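Local coordinates for hypothetical protein XCC2953 (Xanthomonas campestris pv. campestris, PDB 2OZH) that probably acts as an acyltransferase of the GNAT family, the members of which typically transfer an acyl group from acyl-coenzyme A to an acceptor that is unidentified here, at residues 14-19 with 33-38; 5-10 with 87-92; 46-51 with 98-103. All coordinates share one frame; numbering follows the deposited sequence. Where two conformers were deposited one is given.

Interaction 1 of 3, residues 14-19 with 33-38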
loop_
_atom_site.group_PDB
_atom_site.type_symbol
_atom_site.label_atom_id
_atom_site.label_comp_id
_atom_site.label_asym_id
_atom_site.label_seq_id
_atom_site.Cartn_x
_atom_site.Cartn_y
_atom_site.Cartn_z
ATOM N N LEU A 14 6.795 -7.699 -19.048
ATOM C CA LEU A 14 5.827 -6.613 -19.243
ATOM C C LEU A 14 6.199 -5.734 -20.425
ATOM O O LEU A 14 7.389 -5.460 -20.664
ATOM C CB LEU A 14 5.737 -5.757 -17.986
ATOM C CG LEU A 14 5.204 -6.450 -16.728
ATOM C CD1 LEU A 14 5.390 -5.529 -15.536
ATOM C CD2 LEU A 14 3.748 -6.856 -16.882
ATOM N N ASP A 15 5.179 -5.240 -21.107
ATOM C CA ASP A 15 5.332 -4.266 -22.186
ATOM C C ASP A 15 5.115 -2.902 -21.542
ATOM O O ASP A 15 3.993 -2.427 -21.408
ATOM C CB ASP A 15 4.329 -4.574 -23.293
ATOM C CG ASP A 15 4.453 -3.658 -24.508
ATOM O OD1 ASP A 15 5.029 -2.556 -24.360
ATOM O OD2 ASP A 15 3.922 -4.054 -25.577
ATOM N N ILE A 16 6.198 -2.279 -21.084
ATOM C CA ILE A 16 6.114 -1.052 -20.316
ATOM C C ILE A 16 5.497 0.052 -21.150
ATOM O O ILE A 16 4.705 0.840 -20.630
ATOM C CB ILE A 16 7.514 -0.636 -19.763
ATOM C CG1 ILE A 16 8.157 -1.766 -18.942
ATOM C CG2 ILE A 16 7.405 0.644 -18.970
ATOM C CD1 ILE A 16 7.433 -2.149 -17.684
ATOM N N GLY A 17 5.841 0.133 -22.430
ATOM C CA GLY A 17 5.272 1.182 -23.270
ATOM C C GLY A 17 3.783 1.040 -23.401
ATOM O O GLY A 17 3.045 2.034 -23.374
ATOM N N LEU A 18 3.303 -0.185 -23.601
ATOM C CA LEU A 18 1.856 -0.404 -23.647
ATOM C C LEU A 18 1.184 0.023 -22.348
ATOM O O LEU A 18 0.101 0.634 -22.364
ATOM C CB LEU A 18 1.557 -1.890 -23.911
ATOM C CG LEU A 18 0.086 -2.298 -23.817
ATOM C CD1 LEU A 18 -0.721 -1.822 -24.970
ATOM C CD2 LEU A 18 -0.048 -3.801 -23.619
ATOM N N ILE A 19 1.768 -0.347 -21.212
ATOM C CA ILE A 19 1.186 -0.019 -19.944
ATOM C C ILE A 19 1.170 1.493 -19.775
ATOM O O ILE A 19 0.195 2.065 -19.309
ATOM C CB ILE A 19 1.962 -0.713 -18.797
ATOM C CG1 ILE A 19 1.819 -2.223 -18.874
ATOM C CG2 ILE A 19 1.510 -0.184 -17.439
ATOM C CD1 ILE A 19 2.891 -2.930 -18.065
ATOM N N ILE A 33 0.292 10.166 -16.635
ATOM C CA ILE A 33 1.382 9.673 -15.780
ATOM C C ILE A 33 2.690 9.596 -16.594
ATOM O O ILE A 33 2.691 9.092 -17.738
ATOM C CB ILE A 33 1.046 8.302 -15.149
ATOM C CG1 ILE A 33 2.110 7.925 -14.101
ATOM C CG2 ILE A 33 0.859 7.197 -16.195
ATOM C CD1 ILE A 33 1.753 6.752 -13.250
ATOM N N PRO A 34 3.804 10.115 -16.042
ATOM C CA PRO A 34 5.073 9.967 -16.775
ATOM C C PRO A 34 5.607 8.560 -16.837
ATOM O O PRO A 34 5.397 7.762 -15.936
ATOM C CB PRO A 34 6.059 10.860 -16.003
ATOM C CG PRO A 34 5.179 11.767 -15.173
ATOM C CD PRO A 34 3.951 10.981 -14.845
ATOM N N LEU A 35 6.300 8.252 -17.931
ATOM C CA LEU A 35 6.950 6.963 -18.121
ATOM C C LEU A 35 7.839 6.586 -16.950
ATOM O O LEU A 35 7.832 5.467 -16.504
ATOM C CB LEU A 35 7.753 6.967 -19.415
ATOM C CG LEU A 35 8.561 5.707 -19.708
ATOM C CD1 LEU A 35 7.682 4.460 -19.769
ATOM C CD2 LEU A 35 9.316 5.847 -21.004
ATOM N N ALA A 36 8.613 7.541 -16.453
ATOM C CA ALA A 36 9.560 7.225 -15.389
ATOM C C ALA A 36 8.835 6.789 -14.151
ATOM O O ALA A 36 9.343 5.933 -13.396
ATOM C CB ALA A 36 10.448 8.437 -15.090
ATOM N N LEU A 37 7.639 7.320 -13.896
ATOM C CA LEU A 37 6.864 6.912 -12.737
ATOM C C LEU A 37 6.259 5.548 -12.953
ATOM O O LEU A 37 6.134 4.751 -12.027
ATOM C CB LEU A 37 5.758 7.907 -12.357
ATOM C CG LEU A 37 6.181 9.183 -11.701
ATOM C CD1 LEU A 37 4.937 9.880 -11.146
ATOM C CD2 LEU A 37 7.216 8.910 -10.572
ATOM N N VAL A 38 5.799 5.268 -14.174
ATOM C CA VAL A 38 5.299 3.919 -14.490
ATOM C C VAL A 38 6.394 2.904 -14.224
ATOM O O VAL A 38 6.146 1.886 -13.586
ATOM C CB VAL A 38 4.801 3.852 -15.962
ATOM C CG1 VAL A 38 4.450 2.421 -16.343
ATOM C CG2 VAL A 38 3.587 4.749 -16.142
#
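Ile16 meets Leu35 and Val38 where the starts of helices 16-26 and 35-43 come together, and the packing is wholly apolar. The branch methyl of Ile16 does the touching. Ile16 CG2 lies anti to the backbone N (chi1 of CG1 -55°), which carries it to 3.9 Å from Leu35 CD1, and the two side chains cross at about a right angle. The same Ile16 CG2 sits 4.3 Å from Val38 CG1. One turn further along, Ile19 CG2 reaches that methyl too, at 4.1 Å from Val38 CG1, so the valine branch is shared by two isoleucines. Leu35 leaves its backbone beside the other helix rather than at it, and the extended first torsion, CG anti to N, brings CD1 in. Ile42, one turn beyond Val38, continues the seam against both isoleucines, while Ile19 also packs on Phe59 of strand 55-64.

Between the two segments there are no polar bonds; the hydrogen bonds here shape each helix start or lead to neighbours. Asp15 is the N-cap of the first helix: Leu18 N donates to Asp15 OD1 at 3.0 Å, nearly straight (168°) but from well above the carboxylate plane. Ile19 N to Asp15 O, 3.1 Å, opens the backbone ladder, and Gln56 OE1 accepts from Asp15 N. In the second helix Pro34 takes the N-cap position, and Val38 N bonds to Pro34 O. A weak bond joins His20 NE2 to Ile33 O.

These are the paired helices that follow the first strand in the GNAT fold. With methyls alone meeting, spacing between the segments probably depends on shape and burial.

Interaction 2 of 3, residues 5-10 with 87-92. With SO4 (sulfate ion), chain B.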
loop_
_atom_site.group_PDB
_atom_site.type_symbol
_atom_site.label_atom_id
_atom_site.label_comp_id
_atom_site.label_asym_id
_atom_site.label_seq_id
_atom_site.Cartn_x
_atom_site.Cartn_y
_atom_site.Cartn_z
ATOM N N VAL A 5 -4.774 -17.700 -21.854
ATOM C CA VAL A 5 -3.975 -16.512 -21.480
ATOM C C VAL A 5 -2.871 -16.900 -20.542
ATOM O O VAL A 5 -3.065 -17.667 -19.603
ATOM C CB VAL A 5 -4.858 -15.383 -20.861
ATOM C CG1 VAL A 5 -5.535 -15.866 -19.563
ATOM C CG2 VAL A 5 -4.115 -14.101 -20.624
ATOM N N HIS A 6 -1.696 -16.312 -20.738
ATOM C CA HIS A 6 -0.601 -16.568 -19.843
ATOM C C HIS A 6 -0.557 -15.473 -18.794
ATOM O O HIS A 6 -0.585 -14.284 -19.140
ATOM C CB HIS A 6 0.722 -16.489 -20.608
ATOM C CG HIS A 6 0.848 -17.466 -21.714
ATOM N ND1 HIS A 6 1.040 -18.813 -21.494
ATOM C CD2 HIS A 6 0.830 -17.299 -23.053
ATOM C CE1 HIS A 6 1.130 -19.425 -22.661
ATOM N NE2 HIS A 6 0.995 -18.532 -23.624
ATOM N N VAL A 7 -0.440 -15.831 -17.505
ATOM C CA VAL A 7 -0.353 -14.868 -16.428
ATOM C C VAL A 7 1.029 -14.991 -15.829
ATOM O O VAL A 7 1.477 -16.102 -15.488
ATOM C CB VAL A 7 -1.434 -15.089 -15.331
ATOM C CG1 VAL A 7 -1.262 -14.059 -14.242
ATOM C CG2 VAL A 7 -2.837 -14.952 -15.974
ATOM N N SER A 8 1.743 -13.876 -15.746
ATOM C CA SER A 8 3.074 -13.853 -15.179
ATOM C C SER A 8 3.243 -12.745 -14.175
ATOM O O SER A 8 2.596 -11.691 -14.278
ATOM C CB SER A 8 4.091 -13.638 -16.284
ATOM O OG SER A 8 5.442 -13.638 -15.782
ATOM N N THR A 9 4.122 -12.986 -13.196
ATOM C CA THR A 9 4.570 -11.947 -12.299
ATOM C C THR A 9 6.029 -11.542 -12.533
ATOM O O THR A 9 6.614 -10.823 -11.732
ATOM C CB THR A 9 4.396 -12.328 -10.820
ATOM O OG1 THR A 9 5.049 -13.586 -10.594
ATOM C CG2 THR A 9 2.932 -12.425 -10.476
ATOM N N ASP A 10 6.607 -11.967 -13.659
ATOM C CA ASP A 10 7.958 -11.591 -14.046
ATOM C C ASP A 10 7.936 -10.257 -14.786
ATOM O O ASP A 10 7.486 -10.200 -15.943
ATOM C CB ASP A 10 8.534 -12.708 -14.916
ATOM C CG ASP A 10 9.970 -12.458 -15.319
ATOM O OD1 ASP A 10 10.491 -11.335 -15.239
ATOM O OD2 ASP A 10 10.585 -13.454 -15.775
ATOM N N SER A 87 -9.563 -10.678 -17.096
ATOM C CA SER A 87 -9.597 -10.000 -15.770
ATOM C C SER A 87 -9.626 -11.019 -14.663
ATOM O O SER A 87 -8.890 -10.922 -13.662
ATOM C CB SER A 87 -10.832 -9.088 -15.583
ATOM O OG SER A 87 -10.689 -7.867 -16.270
ATOM N N LYS A 88 -10.516 -12.001 -14.802
ATOM C CA LYS A 88 -10.674 -13.032 -13.817
ATOM C C LYS A 88 -9.389 -13.837 -13.702
ATOM O O LYS A 88 -9.014 -14.225 -12.623
ATOM C CB LYS A 88 -11.853 -13.974 -14.168
ATOM C CG LYS A 88 -11.948 -15.233 -13.247
ATOM C CD LYS A 88 -12.992 -16.262 -13.699
ATOM C CE LYS A 88 -13.265 -17.303 -12.618
ATOM N NZ LYS A 88 -12.215 -18.370 -12.636
ATOM N N ALA A 89 -8.715 -14.099 -14.820
ATOM C CA ALA A 89 -7.479 -14.876 -14.751
ATOM C C ALA A 89 -6.458 -14.131 -13.890
ATOM O O ALA A 89 -5.751 -14.721 -13.048
ATOM C CB ALA A 89 -6.914 -15.161 -16.147
ATOM N N LEU A 90 -6.375 -12.823 -14.088
ATOM C CA LEU A 90 -5.431 -12.072 -13.302
ATOM C C LEU A 90 -5.859 -11.975 -11.834
ATOM O O LEU A 90 -5.033 -12.130 -10.939
ATOM C CB LEU A 90 -5.150 -10.711 -13.943
ATOM C CG LEU A 90 -4.011 -10.670 -14.966
ATOM C CD1 LEU A 90 -4.302 -11.522 -16.177
ATOM C CD2 LEU A 90 -3.703 -9.295 -15.384
HETATM N N MSE A 91 -7.141 -11.732 -11.560
HETATM C CA MSE A 91 -7.591 -11.667 -10.188
HETATM C C MSE A 91 -7.469 -12.981 -9.459
HETATM O O MSE A 91 -7.118 -13.028 -8.275
HETATM C CB MSE A 91 -9.041 -11.198 -10.115
HETATM C CG MSE A 91 -9.209 -9.739 -10.390
HETATM SE SE MSE A 91 -8.226 -8.563 -9.201
HETATM C CE MSE A 91 -8.717 -9.163 -7.763
ATOM N N ASP A 92 -7.724 -14.061 -10.179
ATOM C CA ASP A 92 -7.515 -15.367 -9.584
ATOM C C ASP A 92 -6.056 -15.544 -9.163
ATOM O O ASP A 92 -5.761 -16.067 -8.074
ATOM C CB ASP A 92 -7.925 -16.498 -10.537
ATOM C CG ASP A 92 -9.427 -16.661 -10.690
ATOM O OD1 ASP A 92 -10.214 -16.067 -9.942
ATOM O OD2 ASP A 92 -9.805 -17.425 -11.624
HETATM S S SO4 B . -13.025 -9.087 -18.744
HETATM O O1 SO4 B . -14.216 -9.689 -18.179
HETATM O O2 SO4 B . -12.803 -7.922 -17.886
HETATM O O3 SO4 B . -12.096 -10.147 -18.538
HETATM O O4 SO4 B . -13.234 -8.537 -20.076
#
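Val7 faces Ala89 and Leu90 from strand 6-8, its CB directed at helix 86-96. Beyond CB the side chain divides. CG1 takes the place anti to the backbone N (chi1 179°), leaving CG2 beside that N to make the closest contacts. Val7 CG2 lies 3.7 Å from Leu90 CD1, a distance made less certain by a second conformer of the leucine, and 4.1 Å from Ala89 CB. Farther along the helix, Val7 also packs on Ala93. The small Ala89 methyl receives a second valine: Val5 CG1, wedged between its own N and carbonyl carbon (chi1 62°), comes to 3.8 Å from Ala89 CB.

Helix 86-96 thus covers one face of the sheet at its edge strand 6-8. The loop before this helix and its first turn are where the GNAT family normally binds the pyrophosphate of acetyl-CoA. Consistent with such a site, a sulfate ion, probably from the crystallisation liquor, accepts from Ser87 N (to O3, 3.0 Å, 162°) and from Gly83 N. Ser87 OG may add a bond to sulfate O2, though the residue has two conformers. Lys88 NZ forms a 2.8 Å salt bridge to Asp92 OD2, which receives it on its syn lone pair.

Interaction 3 of 3, residues 46-51 with 98-103. With EDO (1,2-ethanediol), chain H.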
loop_
_atom_site.group_PDB
_atom_site.type_symbol
_atom_site.label_atom_id
_atom_site.label_comp_id
_atom_site.label_asym_id
_atom_site.label_seq_id
_atom_site.Cartn_x
_atom_site.Cartn_y
_atom_site.Cartn_z
ATOM N N LEU A 46 4.343 -5.812 -7.101
ATOM C CA LEU A 46 4.092 -7.148 -7.600
ATOM C C LEU A 46 3.077 -7.022 -8.716
ATOM O O LEU A 46 1.926 -6.655 -8.518
ATOM C CB LEU A 46 3.566 -8.068 -6.500
ATOM C CG LEU A 46 3.247 -9.505 -6.911
ATOM C CD1 LEU A 46 4.449 -10.220 -7.437
ATOM C CD2 LEU A 46 2.701 -10.266 -5.701
ATOM N N CYS A 47 3.555 -7.222 -9.939
ATOM C CA CYS A 47 2.775 -6.954 -11.131
ATOM C C CYS A 47 2.351 -8.252 -11.787
ATOM O O CYS A 47 3.112 -9.228 -11.813
ATOM C CB CYS A 47 3.559 -6.135 -12.145
ATOM S SG CYS A 47 4.099 -4.524 -11.536
ATOM N N PHE A 48 1.129 -8.246 -12.311
ATOM C CA PHE A 48 0.519 -9.405 -12.992
ATOM C C PHE A 48 0.263 -8.986 -14.433
ATOM O O PHE A 48 -0.549 -8.100 -14.701
ATOM C CB PHE A 48 -0.799 -9.799 -12.303
ATOM C CG PHE A 48 -0.591 -10.275 -10.891
ATOM C CD1 PHE A 48 -0.361 -9.380 -9.875
ATOM C CD2 PHE A 48 -0.606 -11.634 -10.570
ATOM C CE1 PHE A 48 -0.138 -9.822 -8.579
ATOM C CE2 PHE A 48 -0.373 -12.075 -9.292
ATOM C CZ PHE A 48 -0.142 -11.171 -8.296
ATOM N N GLY A 49 0.950 -9.632 -15.353
ATOM C CA GLY A 49 0.703 -9.391 -16.763
ATOM C C GLY A 49 -0.032 -10.552 -17.368
ATOM O O GLY A 49 0.236 -11.701 -17.041
ATOM N N GLY A 50 -0.954 -10.269 -18.274
ATOM C CA GLY A 50 -1.606 -11.286 -19.060
ATOM C C GLY A 50 -1.212 -11.143 -20.525
ATOM O O GLY A 50 -1.154 -10.029 -21.035
ATOM N N PHE A 51 -0.890 -12.277 -21.123
ATOM C CA PHE A 51 -0.308 -12.304 -22.463
ATOM C C PHE A 51 -0.999 -13.332 -23.337
ATOM O O PHE A 51 -1.311 -14.436 -22.865
ATOM C CB PHE A 51 1.181 -12.663 -22.392
ATOM C CG PHE A 51 1.985 -11.739 -21.506
ATOM C CD1 PHE A 51 2.046 -11.957 -20.148
ATOM C CD2 PHE A 51 2.657 -10.642 -22.028
ATOM C CE1 PHE A 51 2.752 -11.135 -19.332
ATOM C CE2 PHE A 51 3.358 -9.798 -21.220
ATOM C CZ PHE A 51 3.429 -10.031 -19.894
ATOM N N PRO A 98 1.300 -16.690 -3.622
ATOM C CA PRO A 98 1.789 -17.124 -2.324
ATOM C C PRO A 98 2.263 -16.010 -1.404
ATOM O O PRO A 98 2.348 -16.224 -0.190
ATOM C CB PRO A 98 2.953 -18.064 -2.678
ATOM C CG PRO A 98 3.218 -17.909 -4.083
ATOM C CD PRO A 98 2.044 -17.281 -4.744
ATOM N N ASP A 99 2.581 -14.845 -1.939
ATOM C CA ASP A 99 3.087 -13.729 -1.115
ATOM C C ASP A 99 1.969 -12.791 -0.700
ATOM O O ASP A 99 2.244 -11.770 -0.077
ATOM C CB ASP A 99 4.195 -12.976 -1.843
ATOM C CG ASP A 99 5.416 -13.858 -2.107
ATOM O OD1 ASP A 99 5.731 -14.728 -1.267
ATOM O OD2 ASP A 99 6.059 -13.694 -3.156
ATOM N N LEU A 100 0.725 -13.100 -1.070
ATOM C CA LEU A 100 -0.436 -12.278 -0.747
ATOM C C LEU A 100 -1.490 -13.006 0.074
ATOM O O LEU A 100 -2.674 -12.660 0.068
ATOM C CB LEU A 100 -1.072 -11.723 -2.016
ATOM C CG LEU A 100 -0.188 -10.882 -2.924
ATOM C CD1 LEU A 100 -0.946 -10.435 -4.149
ATOM C CD2 LEU A 100 0.339 -9.649 -2.221
ATOM N N GLN A 101 -1.042 -14.019 0.817
ATOM C CA GLN A 101 -1.919 -14.788 1.682
ATOM C C GLN A 101 -1.857 -14.298 3.114
ATOM O O GLN A 101 -0.859 -13.732 3.541
ATOM C CB GLN A 101 -1.534 -16.277 1.660
ATOM C CG GLN A 101 -1.555 -16.906 0.276
ATOM C CD GLN A 101 -2.875 -16.724 -0.411
ATOM O OE1 GLN A 101 -3.922 -17.111 0.127
ATOM N NE2 GLN A 101 -2.872 -16.097 -1.592
ATOM N N GLY A 102 -2.950 -14.485 3.847
ATOM C CA GLY A 102 -2.964 -14.139 5.257
ATOM C C GLY A 102 -2.900 -12.662 5.581
ATOM O O GLY A 102 -2.543 -12.289 6.700
ATOM N N LEU A 103 -3.246 -11.801 4.626
ATOM C CA LEU A 103 -3.131 -10.389 4.865
ATOM C C LEU A 103 -4.267 -9.882 5.724
ATOM O O LEU A 103 -5.411 -10.322 5.553
ATOM C CB LEU A 103 -3.160 -9.647 3.517
ATOM C CG LEU A 103 -2.103 -10.014 2.479
ATOM C CD1 LEU A 103 -2.316 -9.225 1.207
ATOM C CD2 LEU A 103 -0.687 -9.760 3.003
HETATM C C1 EDO H . -5.992 -15.072 2.295
HETATM O O1 EDO H . -5.143 -16.029 2.955
HETATM C C2 EDO H . -7.336 -15.037 2.986
HETATM O O2 EDO H . -7.607 -13.789 3.647
#
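Leu46 opens strand 46-52 opposite Leu100 in the loop after helix 86-96, and the backbones stay well apart, the closest CA atoms being those of Leu46 and Asp99 at 9.3 Å. Side chains bridge that gap. Leu46 and Leu100 reach toward each other tip to tip. The leucine of the strand holds CG anti to its N (chi1 179°), which extends the chain toward the loop and sets Leu46 CD2 at 4.0 Å from Leu100 CD1. The same CD2 is almost as near to Leu100 CG, so the end of Leu46 rests on the fork of its partner and not on a single methyl.

Two residues along the strand, on the same side of it, Phe48 contributes the far end of its ring: Phe48 CZ lies 4.3 Å from Leu100 CD1, which approaches the ring obliquely. That one methyl is therefore shared by a leucine and a phenylalanine. Val94 of helix 86-96 packs against both Phe48 and Leu100, and Ser64 of strand 55-64 borders Leu100 as well.

Polar groups hold the loop in shape. Gln101 NE2 donates to the backbone O of Met95 and of His97, and its side chain is bent at chi2 to fold back to them. Asp99 N bonds to His97 ND1. Gly102 N gives a hydrogen bond of 2.8 Å to O1 of an ethanediol molecule, probably from the crystallisation liquor, whose O1 bonds only weakly to Gln101 OE1.

Strand 69-77, helix 86-96 and the parallel strand 105-109 form a beta-alpha-beta crossover of the GNAT fold, and here its return loop is tucked against the sheet through Leu100.

How the interactions relate
From the N terminus the chain first lays down strand 6-8, which waits for helix 86-96 to complete interaction 2. It then runs through helices 16-26 and 35-43, paired by interaction 1, a short local closure lying wholly within the much longer loop that interaction 2 completes. Strand 46-52 follows beside strand 6-8, and its partner loop 98-103 arrives only after the helix, so interactions 2 and 3 cross along the chain while interactions 1 and 3 are in series. Backbone pairing of His6 with Phe51 and of Ser8 with Gly49 joins interactions 2 and 3 in one sheet. Leu14 packs on Cys47 and Gly49, linking the helix pair to it.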